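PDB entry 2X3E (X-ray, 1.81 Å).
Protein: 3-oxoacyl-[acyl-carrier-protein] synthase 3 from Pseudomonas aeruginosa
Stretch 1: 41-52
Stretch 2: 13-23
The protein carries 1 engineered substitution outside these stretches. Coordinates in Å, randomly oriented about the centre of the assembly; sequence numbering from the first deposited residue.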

# COMPACT_ATOMS: atom_id res chain seq x y z
N GLY A 41 14.19 -12.05 24.74
CA GLY A 41 14.65 -10.89 25.51
C GLY A 41 13.56 -9.85 25.76
O GLY A 41 13.79 -8.86 26.46
N VAL A 42 12.37 -10.08 25.21
CA VAL A 42 11.24 -9.19 25.38
C VAL A 42 10.63 -9.43 26.76
O VAL A 42 10.29 -10.56 27.10
CB VAL A 42 10.16 -9.43 24.31
CG1 VAL A 42 8.94 -8.55 24.57
CG2 VAL A 42 10.73 -9.16 22.92
N ARG A 43 10.51 -8.36 27.55
CA ARG A 43 9.94 -8.46 28.89
C ARG A 43 8.50 -7.94 28.96
O ARG A 43 7.73 -8.38 29.81
CB ARG A 43 10.83 -7.73 29.90
CG ARG A 43 12.23 -8.33 29.99
CD ARG A 43 12.78 -8.35 31.42
NE ARG A 43 14.02 -9.12 31.51
CZ ARG A 43 14.67 -9.40 32.64
NH1 ARG A 43 14.21 -8.98 33.82
NH2 ARG A 43 15.79 -10.11 32.60
N GLN A 44 8.14 -7.02 28.07
CA GLN A 44 6.73 -6.64 27.95
C GLN A 44 6.34 -6.21 26.55
O GLN A 44 7.18 -5.87 25.71
CB GLN A 44 6.34 -5.58 28.99
CG GLN A 44 7.19 -4.32 29.00
CD GLN A 44 6.49 -3.15 29.68
OE1 GLN A 44 6.05 -3.24 30.83
NE2 GLN A 44 6.40 -2.02 28.98
N ARG A 45 5.04 -6.26 26.30
CA ARG A 45 4.49 -5.88 25.01
C ARG A 45 3.11 -5.24 25.22
O ARG A 45 2.34 -5.67 26.08
CB ARG A 45 4.49 -7.06 24.01
CG ARG A 45 3.75 -8.36 24.39
CD ARG A 45 4.30 -9.11 25.61
NE ARG A 45 5.48 -9.96 25.39
CZ ARG A 45 6.15 -10.55 26.38
NH1 ARG A 45 7.21 -11.30 26.11
NH2 ARG A 45 5.79 -10.39 27.65
N HIS A 46 2.85 -4.18 24.46
CA HIS A 46 1.61 -3.43 24.59
C HIS A 46 0.55 -4.05 23.68
O HIS A 46 0.85 -4.45 22.55
CB HIS A 46 1.84 -1.95 24.27
CG HIS A 46 2.71 -1.26 25.27
ND1 HIS A 46 2.20 -0.39 26.22
CD2 HIS A 46 4.04 -1.31 25.49
CE1 HIS A 46 3.18 0.06 26.98
NE2 HIS A 46 4.31 -0.49 26.56
N ILE A 47 -0.67 -4.15 24.20
CA ILE A 47 -1.74 -4.91 23.56
C ILE A 47 -2.91 -3.99 23.23
O ILE A 47 -3.49 -3.37 24.12
CB ILE A 47 -2.20 -6.09 24.47
CG1 ILE A 47 -1.02 -7.02 24.79
CG2 ILE A 47 -3.32 -6.88 23.82
CD1 ILE A 47 -0.43 -7.73 23.57
N ALA A 48 -3.25 -3.91 21.95
CA ALA A 48 -4.25 -2.95 21.47
C ALA A 48 -5.65 -3.21 22.02
O ALA A 48 -6.40 -2.27 22.27
CB ALA A 48 -4.28 -2.94 19.94
N GLY A 49 -6.01 -4.48 22.20
CA GLY A 49 -7.31 -4.84 22.77
C GLY A 49 -8.45 -4.44 21.85
O GLY A 49 -8.54 -4.95 20.74
N ASP A 50 -9.30 -3.52 22.30
CA ASP A 50 -10.41 -3.05 21.45
C ASP A 50 -9.99 -1.98 20.43
O ASP A 50 -10.77 -1.65 19.54
CB ASP A 50 -11.62 -2.57 22.28
CG ASP A 50 -11.32 -1.38 23.19
OD1 ASP A 50 -10.26 -0.73 23.04
OD2 ASP A 50 -12.17 -1.09 24.06
N LEU A 51 -8.77 -1.46 20.56
CA LEU A 51 -8.24 -0.47 19.62
C LEU A 51 -7.68 -1.16 18.37
O LEU A 51 -7.10 -2.24 18.47
CB LEU A 51 -7.15 0.38 20.28
CG LEU A 51 -7.57 1.20 21.50
CD1 LEU A 51 -6.42 2.04 21.98
CD2 LEU A 51 -8.77 2.09 21.19
N GLY A 52 -7.87 -0.53 17.22
CA GLY A 52 -7.31 -1.01 15.96
C GLY A 52 -6.09 -0.21 15.56
O GLY A 52 -5.71 0.75 16.24
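Stretch 2 13-23: SYLPEAVLSND

Stretch 2 runs beside stretch 1 in the opposite direction. The short strand around Leu20 pairs with the strand around Arg45; their axes approach to 4.6 Å, with 158° between their N-to-C directions, which is antiparallel with a moderate twist. The CA atoms of Arg45 and Leu20 lie 5.3 Å apart, and those of His46 and Val19 4.4 Å, the alternation expected of hydrogen-bonded and non-hydrogen-bonded pairs. Ahead of this strand, Leu15 to Glu17 form an irregular segment that folds against His46, Ile47 and Ala48; after it, Asn22 begins a helix.

Three backbone hydrogen bonds join the stretches, two of them strong and one weak. Leu20 N donates to Arg45 O at 2.7 Å with a nearly linear N-H...O angle of 173°, and Ile47 N donates to Ala18 O at 2.8 Å and 161°. The return bond, Arg45 N to Leu20 O, is weak at 3.3 Å and 145°. Leu20 O is better served by the Arg45 side chain, whose NH2 reaches it at 2.9 Å and 168°. The carbonyls also receive CA-H...O contacts, as from His46 CA to Ala18 O at 3.2 Å.

With chi1 p and chi2 and chi3 both m, the Arg45 side chain folds back so that its guanidinium meets stretch 2 edge-on. Arg45 NH2 also donates to Asn22 OD1 at 2.8 Å, and Arg45 NH1 donates to the same OD1 at 3.1 Å with a more bent angle of 138°. NE and NH1 find partners elsewhere in the structure, so all three guanidinium nitrogens are engaged. Asn22 OD1 lies 3.3 Å from both Val42 O and Arg43 O, but these are acceptor-acceptor proximities, not bonds; Asn22 ND2 is satisfied elsewhere. A water links the backbones here, accepting from Asn22 N at 2.9 Å and donating to Arg43 O at 2.5 Å.

On the sheet face shared by His46 and Val19, the imidazole is held at its edge and covered on both faces. His46 ND1 donates to Pro16 O at 2.7 Å and 151°, with the acceptor near the ring plane. Leu15 CB lies 4.0 Å from the His46 ring centroid, over one face, and Val19 CG2 lies 3.8 Å from that centroid, over the opposite face; both are CH-pi contacts.

Apolar packing completes the fit: Ile47 CG1 is 3.9 Å from Leu20 CB, and Ala48 CB is 4.4 Å from Pro16 CG. Beyond them, a type II' turn from Ala48 to Leu51, closed by Leu51 N to Ala48 O at 3.0 Å, brings Leu51 CD1 to 4.3 Å from Tyr14 OH, at the ring edge.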

# COMPACT_ATOMS: atom_id res chain seq x y z
N SER A 13 4.46 9.12 18.51
CA SER A 13 4.17 7.70 18.69
C SER A 13 3.04 7.50 19.68
O SER A 13 2.69 8.42 20.43
CB SER A 13 5.41 6.96 19.16
OG SER A 13 5.75 7.31 20.50
N TYR A 14 2.49 6.29 19.67
CA TYR A 14 1.49 5.89 20.65
C TYR A 14 1.55 4.39 20.88
O TYR A 14 1.61 3.60 19.94
CB TYR A 14 0.09 6.30 20.18
CG TYR A 14 -0.99 5.93 21.18
CD1 TYR A 14 -1.16 6.67 22.35
CD2 TYR A 14 -1.82 4.83 20.97
CE1 TYR A 14 -2.13 6.33 23.28
CE2 TYR A 14 -2.80 4.49 21.90
CZ TYR A 14 -2.95 5.24 23.05
OH TYR A 14 -3.91 4.93 23.98
N LEU A 15 1.56 4.01 22.16
CA LEU A 15 1.50 2.62 22.58
C LEU A 15 0.19 2.41 23.33
O LEU A 15 -0.18 3.25 24.17
CB LEU A 15 2.67 2.29 23.50
CG LEU A 15 4.07 2.33 22.89
CD1 LEU A 15 5.12 2.41 23.98
CD2 LEU A 15 4.32 1.13 21.98
N PRO A 16 -0.52 1.31 23.05
CA PRO A 16 -1.73 1.05 23.83
C PRO A 16 -1.40 0.85 25.30
O PRO A 16 -0.29 0.45 25.65
CB PRO A 16 -2.30 -0.24 23.20
CG PRO A 16 -1.26 -0.78 22.32
CD PRO A 16 -0.28 0.29 22.01
N GLU A 17 -2.37 1.14 26.16
CA GLU A 17 -2.17 1.16 27.60
C GLU A 17 -1.88 -0.23 28.16
O GLU A 17 -0.97 -0.39 28.98
CB GLU A 17 -3.41 1.75 28.27
CG GLU A 17 -3.18 2.21 29.69
CD GLU A 17 -4.36 2.96 30.24
OE1 GLU A 17 -5.28 2.31 30.78
OE2 GLU A 17 -4.38 4.21 30.13
N ALA A 18 -2.66 -1.22 27.72
CA ALA A 18 -2.55 -2.58 28.24
C ALA A 18 -1.20 -3.20 27.92
O ALA A 18 -0.69 -3.06 26.81
CB ALA A 18 -3.68 -3.46 27.69
N VAL A 19 -0.62 -3.88 28.90
CA VAL A 19 0.68 -4.50 28.75
C VAL A 19 0.58 -5.98 29.11
O VAL A 19 -0.09 -6.34 30.07
CB VAL A 19 1.72 -3.78 29.64
CG1 VAL A 19 3.07 -4.47 29.56
CG2 VAL A 19 1.86 -2.32 29.23
N LEU A 20 1.23 -6.82 28.31
CA LEU A 20 1.33 -8.25 28.59
C LEU A 20 2.72 -8.56 29.14
O LEU A 20 3.72 -8.45 28.42
CB LEU A 20 1.05 -9.07 27.33
CG LEU A 20 1.05 -10.60 27.47
CD1 LEU A 20 -0.16 -11.06 28.26
CD2 LEU A 20 1.09 -11.28 26.11
N SER A 21 2.79 -8.94 30.41
CA SER A 21 4.06 -9.29 31.06
C SER A 21 4.39 -10.76 30.84
O SER A 21 3.52 -11.56 30.48
CB SER A 21 3.97 -9.03 32.56
OG SER A 21 3.08 -9.94 33.16
N ASN A 22 5.65 -11.12 31.08
CA ASN A 22 6.07 -12.51 31.03
C ASN A 22 5.30 -13.37 32.02
O ASN A 22 4.89 -14.49 31.69
CB ASN A 22 7.57 -12.64 31.27
CG ASN A 22 8.39 -12.16 30.09
OD1 ASN A 22 7.86 -11.60 29.14
ND2 ASN A 22 9.70 -12.38 30.15
N ASP A 23 5.09 -12.84 33.23
CA ASP A 23 4.31 -13.54 34.26
C ASP A 23 2.89 -13.85 33.77
O ASP A 23 2.42 -14.97 33.94
CB ASP A 23 4.26 -12.73 35.56
CG ASP A 23 5.51 -12.90 36.42
OD1 ASP A 23 6.39 -13.72 36.08
OD2 ASP A 23 5.61 -12.21 37.46
O HOH W 1 7.82 -9.41 32.04